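Local coordinates for protein 2-hydroxyhepta-2,4-diene-1,7-dioate isomerase (Corynebacterium glutamicum, PDB 4DBF) that binds magnesium and belongs to the fumarylacetoacetate hydrolase (FAH) family, probably acting as an oxaloacetate decarboxylase with lyase or isomerase activity, at residues F23-T28 / L74-L79; L160-I165 / T198-I203; L208-R213 / Q224-N229. One frame throughout, in Å; residues are numbered along the deposited sequence.

Contact 1 (F23-T28 / L74-L79); sequences FGRIAT and LLAPML
R25 reaches across to the chain that follows L75, and its guanidinium lies between two leucines, with a backbone carbonyl at its edge. There NH1 donates to A76 O, 2.8 Å away. The donor lies in the carbonyl plane and the acceptor stays close to the guanidinium plane, only 9° out of it. CD1 of L75 lies over one face and CD2 of L79 over the opposite face, both toward the rim. CD2 of L79 approaches NH1 of R25 to 3.6 Å. A bend at chi3 (79°) brings NH1 to A76 O. Both leucines cross the arginine at about a right angle. M32 and F34 of strand 31-38 pack on R25 as well.

L75 also meets the strand with its backbone. Its N donates to R25 O at 2.8 Å, with the donor tilted from the carbonyl plane. CD1 of L75 packs on the backbone of I26 and A27, while CD2 lies 4.1 Å from CB of A27. A water takes the N-H of R25 at 3.0 Å and also lies close to L75 O, bridging the two segments.

On the other face of the strands, CG2 of I26 touches CD2 of L74 at 4.0 Å. I26 and L74 form an antiparallel non-hydrogen-bonded pair. This is a short antiparallel pairing in the N-terminal region of this FAH-family protein, where strand 73-75 meets strand 22-28 before the chain leaves as a loop.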
loop_
_atom_site.group_PDB
_atom_site.type_symbol
_atom_site.label_atom_id
_atom_site.label_comp_id
_atom_site.label_asym_id
_atom_site.label_seq_id
_atom_site.Cartn_x
_atom_site.Cartn_y
_atom_site.Cartn_z
ATOM N N PHE A 23 0.954 7.282 -22.858
ATOM C CA PHE A 23 1.977 6.371 -22.412
ATOM C C PHE A 23 1.415 5.061 -21.929
ATOM O O PHE A 23 0.478 5.025 -21.188
ATOM C CB PHE A 23 2.733 6.941 -21.250
ATOM C CG PHE A 23 3.620 8.056 -21.603
ATOM C CD1 PHE A 23 4.573 7.899 -22.557
ATOM C CD2 PHE A 23 3.499 9.259 -20.979
ATOM C CE1 PHE A 23 5.390 8.923 -22.898
ATOM C CE2 PHE A 23 4.320 10.286 -21.306
ATOM C CZ PHE A 23 5.261 10.122 -22.273
ATOM N N GLY A 24 2.041 3.998 -22.337
ATOM C CA GLY A 24 1.673 2.701 -21.880
ATOM C C GLY A 24 2.854 1.872 -21.483
ATOM O O GLY A 24 3.959 2.294 -21.543
ATOM N N ARG A 25 2.549 0.674 -21.068
ATOM C CA ARG A 25 3.522 -0.354 -20.880
ATOM C C ARG A 25 3.055 -1.522 -21.730
ATOM O O ARG A 25 1.900 -1.826 -21.797
ATOM C CB ARG A 25 3.581 -0.783 -19.443
ATOM C CG ARG A 25 4.542 -0.059 -18.584
ATOM C CD ARG A 25 4.424 -0.515 -17.129
ATOM N NE ARG A 25 5.086 -1.755 -16.885
ATOM C CZ ARG A 25 4.498 -2.888 -16.514
ATOM N NH1 ARG A 25 3.237 -2.975 -16.311
ATOM N NH2 ARG A 25 5.214 -3.954 -16.344
ATOM N N ILE A 26 3.997 -2.159 -22.371
ATOM C CA ILE A 26 3.693 -3.262 -23.230
ATOM C C ILE A 26 4.600 -4.463 -23.021
ATOM O O ILE A 26 5.701 -4.327 -22.648
ATOM C CB ILE A 26 3.750 -2.865 -24.718
ATOM C CG1 ILE A 26 5.032 -2.119 -25.053
ATOM C CG2 ILE A 26 2.535 -2.068 -25.116
ATOM C CD1 ILE A 26 5.205 -1.919 -26.538
ATOM N N ALA A 27 4.079 -5.623 -23.335
ATOM C CA ALA A 27 4.850 -6.800 -23.503
ATOM C C ALA A 27 5.027 -7.006 -25.005
ATOM O O ALA A 27 4.106 -6.879 -25.750
ATOM C CB ALA A 27 4.174 -7.980 -22.883
ATOM N N THR A 28 6.240 -7.320 -25.388
ATOM C CA THR A 28 6.590 -7.590 -26.753
ATOM C C THR A 28 7.368 -8.898 -26.833
ATOM O O THR A 28 7.774 -9.400 -25.848
ATOM C CB THR A 28 7.469 -6.467 -27.318
ATOM O OG1 THR A 28 8.784 -6.647 -26.870
ATOM C CG2 THR A 28 6.963 -5.103 -26.876
ATOM N N LEU A 74 -0.923 -4.609 -24.319
ATOM C CA LEU A 74 -0.932 -3.610 -23.296
ATOM C C LEU A 74 -0.895 -4.227 -21.916
ATOM O O LEU A 74 -1.534 -5.171 -21.669
ATOM C CB LEU A 74 -2.183 -2.786 -23.429
ATOM C CG LEU A 74 -2.165 -1.846 -24.606
ATOM C CD1 LEU A 74 -3.518 -1.267 -24.837
ATOM C CD2 LEU A 74 -1.155 -0.755 -24.400
ATOM N N LEU A 75 -0.112 -3.652 -21.050
ATOM C CA LEU A 75 -0.055 -4.013 -19.646
ATOM C C LEU A 75 -0.591 -2.851 -18.815
ATOM O O LEU A 75 -0.825 -1.839 -19.323
ATOM C CB LEU A 75 1.371 -4.316 -19.217
ATOM C CG LEU A 75 2.194 -5.311 -20.019
ATOM C CD1 LEU A 75 3.610 -5.388 -19.530
ATOM C CD2 LEU A 75 1.572 -6.671 -20.015
ATOM N N ALA A 76 -0.759 -3.032 -17.529
ATOM C CA ALA A 76 -1.054 -1.915 -16.661
ATOM C C ALA A 76 0.006 -0.876 -16.940
ATOM O O ALA A 76 1.117 -1.185 -16.945
ATOM C CB ALA A 76 -1.012 -2.338 -15.216
ATOM N N PRO A 77 -0.382 0.356 -17.179
ATOM C CA PRO A 77 0.562 1.375 -17.588
ATOM C C PRO A 77 1.558 1.826 -16.539
ATOM O O PRO A 77 2.463 2.471 -16.875
ATOM C CB PRO A 77 -0.325 2.518 -18.057
ATOM C CG PRO A 77 -1.588 2.325 -17.391
ATOM C CD PRO A 77 -1.754 0.851 -17.255
ATOM N N MET A 78 1.376 1.465 -15.295
ATOM C CA MET A 78 2.332 1.724 -14.232
ATOM C C MET A 78 2.398 0.554 -13.250
ATOM O O MET A 78 1.485 -0.198 -13.128
ATOM C CB MET A 78 1.930 2.901 -13.355
ATOM C CG MET A 78 2.174 4.268 -13.913
ATOM S SD MET A 78 3.863 4.742 -14.213
ATOM C CE MET A 78 3.577 5.814 -15.586
ATOM N N LEU A 79 3.472 0.527 -12.507
ATOM C CA LEU A 79 3.597 -0.339 -11.373
ATOM C C LEU A 79 3.670 0.565 -10.164
ATOM O O LEU A 79 4.694 0.900 -9.701
ATOM C CB LEU A 79 4.831 -1.184 -11.497
ATOM C CG LEU A 79 4.849 -2.140 -12.659
ATOM C CD1 LEU A 79 6.108 -2.970 -12.589
ATOM C CD2 LEU A 79 3.633 -3.015 -12.697
HETATM O O HOH W 1 -0.443 0.279 -20.856
#

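Contact 2 (L160-I165 / T198-I203); sequences LGFTII and TDINSI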
loop_
_atom_site.group_PDB
_atom_site.type_symbol
_atom_site.label_atom_id
_atom_site.label_comp_id
_atom_site.label_asym_id
_atom_site.label_seq_id
_atom_site.Cartn_x
_atom_site.Cartn_y
_atom_site.Cartn_z
ATOM N N LEU A 160 0.866 13.226 -14.008
ATOM C CA LEU A 160 1.341 12.778 -15.269
ATOM C C LEU A 160 0.209 12.721 -16.274
ATOM O O LEU A 160 0.344 13.190 -17.337
ATOM C CB LEU A 160 2.004 11.412 -15.164
ATOM C CG LEU A 160 2.479 10.783 -16.453
ATOM C CD1 LEU A 160 3.507 11.591 -17.178
ATOM C CD2 LEU A 160 2.891 9.337 -16.348
ATOM N N GLY A 161 -0.877 12.087 -15.904
ATOM C CA GLY A 161 -2.000 11.961 -16.807
ATOM C C GLY A 161 -3.124 11.156 -16.197
ATOM O O GLY A 161 -3.125 10.870 -14.969
ATOM N N PHE A 162 -4.086 10.803 -17.044
ATOM C CA PHE A 162 -5.299 10.160 -16.559
ATOM C C PHE A 162 -5.309 8.761 -17.140
ATOM O O PHE A 162 -4.830 8.573 -18.239
ATOM C CB PHE A 162 -6.589 10.892 -17.043
ATOM C CG PHE A 162 -6.872 12.164 -16.276
ATOM C CD1 PHE A 162 -6.542 12.281 -14.933
ATOM C CD2 PHE A 162 -7.475 13.257 -16.904
ATOM C CE1 PHE A 162 -6.769 13.498 -14.225
ATOM C CE2 PHE A 162 -7.745 14.447 -16.180
ATOM C CZ PHE A 162 -7.371 14.555 -14.848
ATOM N N THR A 163 -5.877 7.797 -16.405
ATOM C CA THR A 163 -6.146 6.484 -16.969
ATOM C C THR A 163 -7.452 5.959 -16.406
ATOM O O THR A 163 -8.152 6.689 -15.743
ATOM C CB THR A 163 -4.892 5.520 -16.759
ATOM O OG1 THR A 163 -5.100 4.323 -17.511
ATOM C CG2 THR A 163 -4.692 5.208 -15.297
ATOM N N ILE A 164 -7.813 4.718 -16.682
ATOM C CA ILE A 164 -9.038 4.181 -16.134
ATOM C C ILE A 164 -8.633 3.156 -15.086
ATOM O O ILE A 164 -7.609 2.431 -15.259
ATOM C CB ILE A 164 -9.884 3.476 -17.233
ATOM C CG1 ILE A 164 -10.104 4.400 -18.462
ATOM C CG2 ILE A 164 -11.223 2.999 -16.595
ATOM C CD1 ILE A 164 -10.789 3.660 -19.653
ATOM N N ILE A 165 -9.400 3.079 -14.007
ATOM C CA ILE A 165 -9.263 1.963 -13.041
ATOM C C ILE A 165 -10.624 1.282 -12.831
ATOM O O ILE A 165 -11.657 1.931 -12.856
ATOM C CB ILE A 165 -8.610 2.425 -11.702
ATOM C CG1 ILE A 165 -8.426 1.205 -10.766
ATOM C CG2 ILE A 165 -9.462 3.565 -10.956
ATOM C CD1 ILE A 165 -7.604 1.475 -9.537
ATOM N N THR A 198 -1.854 12.042 -21.178
ATOM C CA THR A 198 -1.125 13.138 -20.495
ATOM C C THR A 198 -1.702 14.537 -20.925
ATOM O O THR A 198 -1.467 15.543 -20.268
ATOM C CB THR A 198 0.363 13.140 -20.801
ATOM O OG1 THR A 198 0.563 13.545 -22.172
ATOM C CG2 THR A 198 1.005 11.719 -20.519
ATOM N N ASP A 199 -2.481 14.582 -21.991
ATOM C CA ASP A 199 -3.166 15.889 -22.341
ATOM C C ASP A 199 -4.380 16.006 -21.420
ATOM O O ASP A 199 -5.486 15.712 -21.799
ATOM C CB ASP A 199 -3.549 15.910 -23.837
ATOM C CG ASP A 199 -4.229 17.238 -24.290
ATOM O OD1 ASP A 199 -4.348 18.213 -23.496
ATOM O OD2 ASP A 199 -4.670 17.229 -25.461
ATOM N N ILE A 200 -4.166 16.395 -20.176
ATOM C CA ILE A 200 -5.285 16.337 -19.227
ATOM C C ILE A 200 -6.376 17.399 -19.449
ATOM O O ILE A 200 -7.513 17.229 -18.997
ATOM C CB ILE A 200 -4.827 16.348 -17.777
ATOM C CG1 ILE A 200 -3.902 17.537 -17.520
ATOM C CG2 ILE A 200 -4.181 14.972 -17.385
ATOM C CD1 ILE A 200 -4.119 18.076 -16.128
ATOM N N ASN A 201 -6.025 18.481 -20.142
ATOM C CA ASN A 201 -7.035 19.452 -20.604
ATOM C C ASN A 201 -8.011 18.949 -21.631
ATOM O O ASN A 201 -9.101 19.508 -21.771
ATOM C CB ASN A 201 -6.362 20.717 -21.116
ATOM C CG ASN A 201 -6.203 21.718 -20.034
ATOM O OD1 ASN A 201 -6.673 22.850 -20.164
ATOM N ND2 ASN A 201 -5.632 21.294 -18.907
ATOM N N SER A 202 -7.629 17.911 -22.369
ATOM C CA SER A 202 -8.539 17.278 -23.324
ATOM C C SER A 202 -9.721 16.563 -22.623
ATOM O O SER A 202 -10.627 16.064 -23.299
ATOM C CB SER A 202 -7.789 16.307 -24.251
ATOM O OG SER A 202 -7.500 15.074 -23.600
ATOM N N ILE A 203 -9.700 16.541 -21.288
ATOM C CA ILE A 203 -10.679 15.820 -20.486
ATOM C C ILE A 203 -11.463 16.833 -19.696
ATOM O O ILE A 203 -10.912 17.554 -18.868
ATOM C CB ILE A 203 -10.005 14.787 -19.501
ATOM C CG1 ILE A 203 -9.189 13.741 -20.249
ATOM C CG2 ILE A 203 -11.022 14.188 -18.549
ATOM C CD1 ILE A 203 -9.955 13.018 -21.332
#
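F162 meets the loop after strand 190-197 mainly through apolar contacts on its ring. The first is a CH-pi contact. CG2 of I200 sits over one face, a little toward the rim, 3.8 Å from the ring centroid and 15° off the ring normal. With chi1 at 53°, CG2 of I200 stands opposite the carbonyl carbon, which sets this methyl over the ring. The same methyl also lies 3.8 Å from CA of G161.

Plain apolar packing comes next. I203 stands at the edge of the ring, with CG1 in the ring plane and 3.8 Å from CD2 of F162. The two side chains run past one another, pointing opposite ways. At the start of the strand, CD1 of L160 approaches CG2 of T198 at 4.2 Å.

Backbone contacts form the third group. CA of T198 makes a CA-H...O contact with L160 O at 3.5 Å. G161 and T198 lie closest, CA to CA 4.0 Å. L160 and G161 both face V142 in a classic beta bulge.

No hydrogen bond joins the two segments. T198 OG1 bonds to M21 O. Within the loop, S202 OG donates to D199 O at 2.8 Å, and the backbone N of S202 shares that acceptor. The chemistry across this contact is mainly apolar, with one CA-H...O contact beside it, and two isoleucines are fitted to the face and edge of one phenylalanine.

Contact 3 (L208-R213 / Q224-N229); sequences LPIKAR and QDSNSN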
loop_
_atom_site.group_PDB
_atom_site.type_symbol
_atom_site.label_atom_id
_atom_site.label_comp_id
_atom_site.label_asym_id
_atom_site.label_seq_id
_atom_site.Cartn_x
_atom_site.Cartn_y
_atom_site.Cartn_z
ATOM N N LEU A 208 -17.581 14.482 -17.853
ATOM C CA LEU A 208 -16.956 13.248 -18.291
ATOM C C LEU A 208 -17.859 12.041 -17.993
ATOM O O LEU A 208 -17.965 11.652 -16.836
ATOM C CB LEU A 208 -15.650 13.046 -17.524
ATOM C CG LEU A 208 -14.713 12.020 -18.152
ATOM C CD1 LEU A 208 -14.380 12.418 -19.609
ATOM C CD2 LEU A 208 -13.446 11.932 -17.270
ATOM N N PRO A 209 -18.523 11.473 -19.021
ATOM C CA PRO A 209 -19.346 10.291 -18.868
ATOM C C PRO A 209 -18.418 9.104 -18.530
ATOM O O PRO A 209 -17.343 9.013 -19.075
ATOM C CB PRO A 209 -19.959 10.095 -20.263
ATOM C CG PRO A 209 -19.655 11.366 -21.040
ATOM C CD PRO A 209 -18.443 11.922 -20.439
ATOM N N ILE A 210 -18.772 8.254 -17.580
ATOM C CA ILE A 210 -17.955 7.077 -17.311
ATOM C C ILE A 210 -18.911 5.898 -17.366
ATOM O O ILE A 210 -19.831 5.835 -16.557
ATOM C CB ILE A 210 -17.294 7.172 -15.944
ATOM C CG1 ILE A 210 -16.262 8.306 -15.911
ATOM C CG2 ILE A 210 -16.636 5.808 -15.567
ATOM C CD1 ILE A 210 -15.796 8.631 -14.498
ATOM N N LYS A 211 -18.745 5.017 -18.352
ATOM C CA LYS A 211 -19.733 3.997 -18.605
ATOM C C LYS A 211 -19.100 2.640 -18.421
ATOM O O LYS A 211 -17.873 2.513 -18.624
ATOM C CB LYS A 211 -20.300 4.145 -20.012
ATOM C CG LYS A 211 -21.194 5.417 -20.121
ATOM C CD LYS A 211 -21.657 5.713 -21.573
ATOM C CE LYS A 211 -22.763 6.801 -21.541
ATOM N NZ LYS A 211 -23.436 6.820 -22.832
ATOM N N ALA A 212 -19.901 1.645 -18.021
ATOM C CA ALA A 212 -19.428 0.278 -17.918
ATOM C C ALA A 212 -20.468 -0.680 -18.494
ATOM O O ALA A 212 -21.669 -0.563 -18.206
ATOM C CB ALA A 212 -19.143 -0.069 -16.478
ATOM N N ARG A 213 -19.995 -1.592 -19.318
ATOM C CA ARG A 213 -20.838 -2.588 -19.945
ATOM C C ARG A 213 -20.412 -3.962 -19.462
ATOM O O ARG A 213 -19.219 -4.340 -19.624
ATOM C CB ARG A 213 -20.709 -2.478 -21.465
ATOM C CG ARG A 213 -21.280 -1.136 -21.976
ATOM C CD ARG A 213 -21.017 -0.891 -23.443
ATOM N NE ARG A 213 -21.688 0.345 -23.836
ATOM C CZ ARG A 213 -21.151 1.559 -23.778
ATOM N NH1 ARG A 213 -19.889 1.751 -23.354
ATOM N NH2 ARG A 213 -21.886 2.591 -24.150
ATOM N N GLN A 224 -23.288 0.751 -15.518
ATOM C CA GLN A 224 -22.835 1.994 -14.915
ATOM C C GLN A 224 -22.840 3.138 -15.915
ATOM O O GLN A 224 -22.370 3.007 -16.992
ATOM C CB GLN A 224 -21.450 1.889 -14.257
ATOM C CG GLN A 224 -20.991 3.160 -13.565
ATOM C CD GLN A 224 -19.516 3.169 -13.181
ATOM O OE1 GLN A 224 -18.902 4.197 -13.106
ATOM N NE2 GLN A 224 -18.977 2.028 -12.918
ATOM N N ASP A 225 -23.362 4.267 -15.493
ATOM C CA ASP A 225 -23.560 5.390 -16.351
ATOM C C ASP A 225 -23.481 6.632 -15.486
ATOM O O ASP A 225 -24.481 7.186 -15.102
ATOM C CB ASP A 225 -24.938 5.266 -16.964
ATOM C CG ASP A 225 -25.174 6.199 -18.111
ATOM O OD1 ASP A 225 -24.288 6.914 -18.537
ATOM O OD2 ASP A 225 -26.296 6.195 -18.601
ATOM N N SER A 226 -22.266 7.033 -15.180
ATOM C CA SER A 226 -21.986 8.097 -14.257
ATOM C C SER A 226 -21.247 9.244 -14.946
ATOM O O SER A 226 -20.970 9.184 -16.103
ATOM C CB SER A 226 -21.168 7.549 -13.089
ATOM O OG SER A 226 -19.951 7.024 -13.508
ATOM N N ASN A 227 -20.959 10.294 -14.215
ATOM C CA ASN A 227 -20.247 11.413 -14.783
ATOM C C ASN A 227 -19.346 12.023 -13.754
ATOM O O ASN A 227 -19.724 12.119 -12.639
ATOM C CB ASN A 227 -21.227 12.420 -15.323
ATOM C CG ASN A 227 -20.585 13.449 -16.186
ATOM O OD1 ASN A 227 -19.879 14.288 -15.716
ATOM N ND2 ASN A 227 -20.872 13.404 -17.449
ATOM N N SER A 228 -18.142 12.413 -14.134
ATOM C CA SER A 228 -17.202 13.033 -13.182
ATOM C C SER A 228 -17.739 14.287 -12.515
ATOM O O SER A 228 -17.216 14.745 -11.512
ATOM C CB SER A 228 -15.888 13.365 -13.868
ATOM O OG SER A 228 -16.087 14.456 -14.709
ATOM N N ASN A 229 -18.761 14.889 -13.107
ATOM C CA ASN A 229 -19.367 16.041 -12.484
ATOM C C ASN A 229 -20.277 15.673 -11.313
ATOM O O ASN A 229 -20.815 16.559 -10.676
ATOM C CB ASN A 229 -20.070 16.904 -13.550
ATOM C CG ASN A 229 -21.371 16.281 -14.056
ATOM O OD1 ASN A 229 -22.057 15.514 -13.344
ATOM N ND2 ASN A 229 -21.733 16.637 -15.284
#
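L208 meets the far strand where it gives way to a 3-10 turn. Its O accepts from S228 N at 2.8 Å, and its CB lies close to OG of S228. That hydroxyl has its hydrogen bond with L205 O. L208 N makes a weak bond to N227 OD1. The same OD1 takes a much straighter bond from N229 N (168°) in the carbonyl plane, on a lone pair, which closes an Asx turn.

P209 and N227 form a non-hydrogen-bonded pair, their side chains running together on one face. ND2 of N227 bonds to N207 OD1.

I210 forms a hydrogen-bonded pair with S226. I210 N donates to S226 O at 2.8 Å, from above the carbonyl plane. S226 N returns the bond to I210 O at 3.0 Å and is nearly straight, 174°. S226 OG comes 3.6 Å from CB of I210. I210 also packs on I275 of strand 270-275.

K211 lies alongside D225 on the same face as P209 and N227. K211 CE is 3.4 Å from D225 OD1. NZ of K211 stays 4.4 Å from that oxygen, beyond a salt bridge, although the opposite charges probably still attract.

A212 pairs with Q224 on the face of I210 and S226. A212 N donates to Q224 O at 3.0 Å. The return bond from Q224 N is weak. CB of A212 lies 3.8 Å from CB of Q224, and F135 packs against both side chains.

Backbone bonds thus set the register of this antiparallel beta hairpin. Side chains add the weak N227 bond and a loose charge pair, so the pairing probably depends little on their polarity. The other face puts I210 and Q224 near E138 and E136, two ligands of the magnesium ion.

In the fold
The three contacts follow one another along the chain, each closing before the next opens. Contact 1 lies in the N-terminal region, and contacts 2 and 3 lie in the FAA hydrolase region. Contacts 1 and 2 have centres about 16 Å apart and touch through F23 and T198, M78 and L160, and P77 and T163. Strand 190-197 pairs with both 22-28 and 159-170, so it links these two regions. Contacts 2 and 3, about 15 Å apart between centres, meet where I203 packs on L208. Contacts 1 and 3 do not touch. Together they trace a path from the N-terminal part to the hairpin beside the magnesium site of E136, E138 and D167.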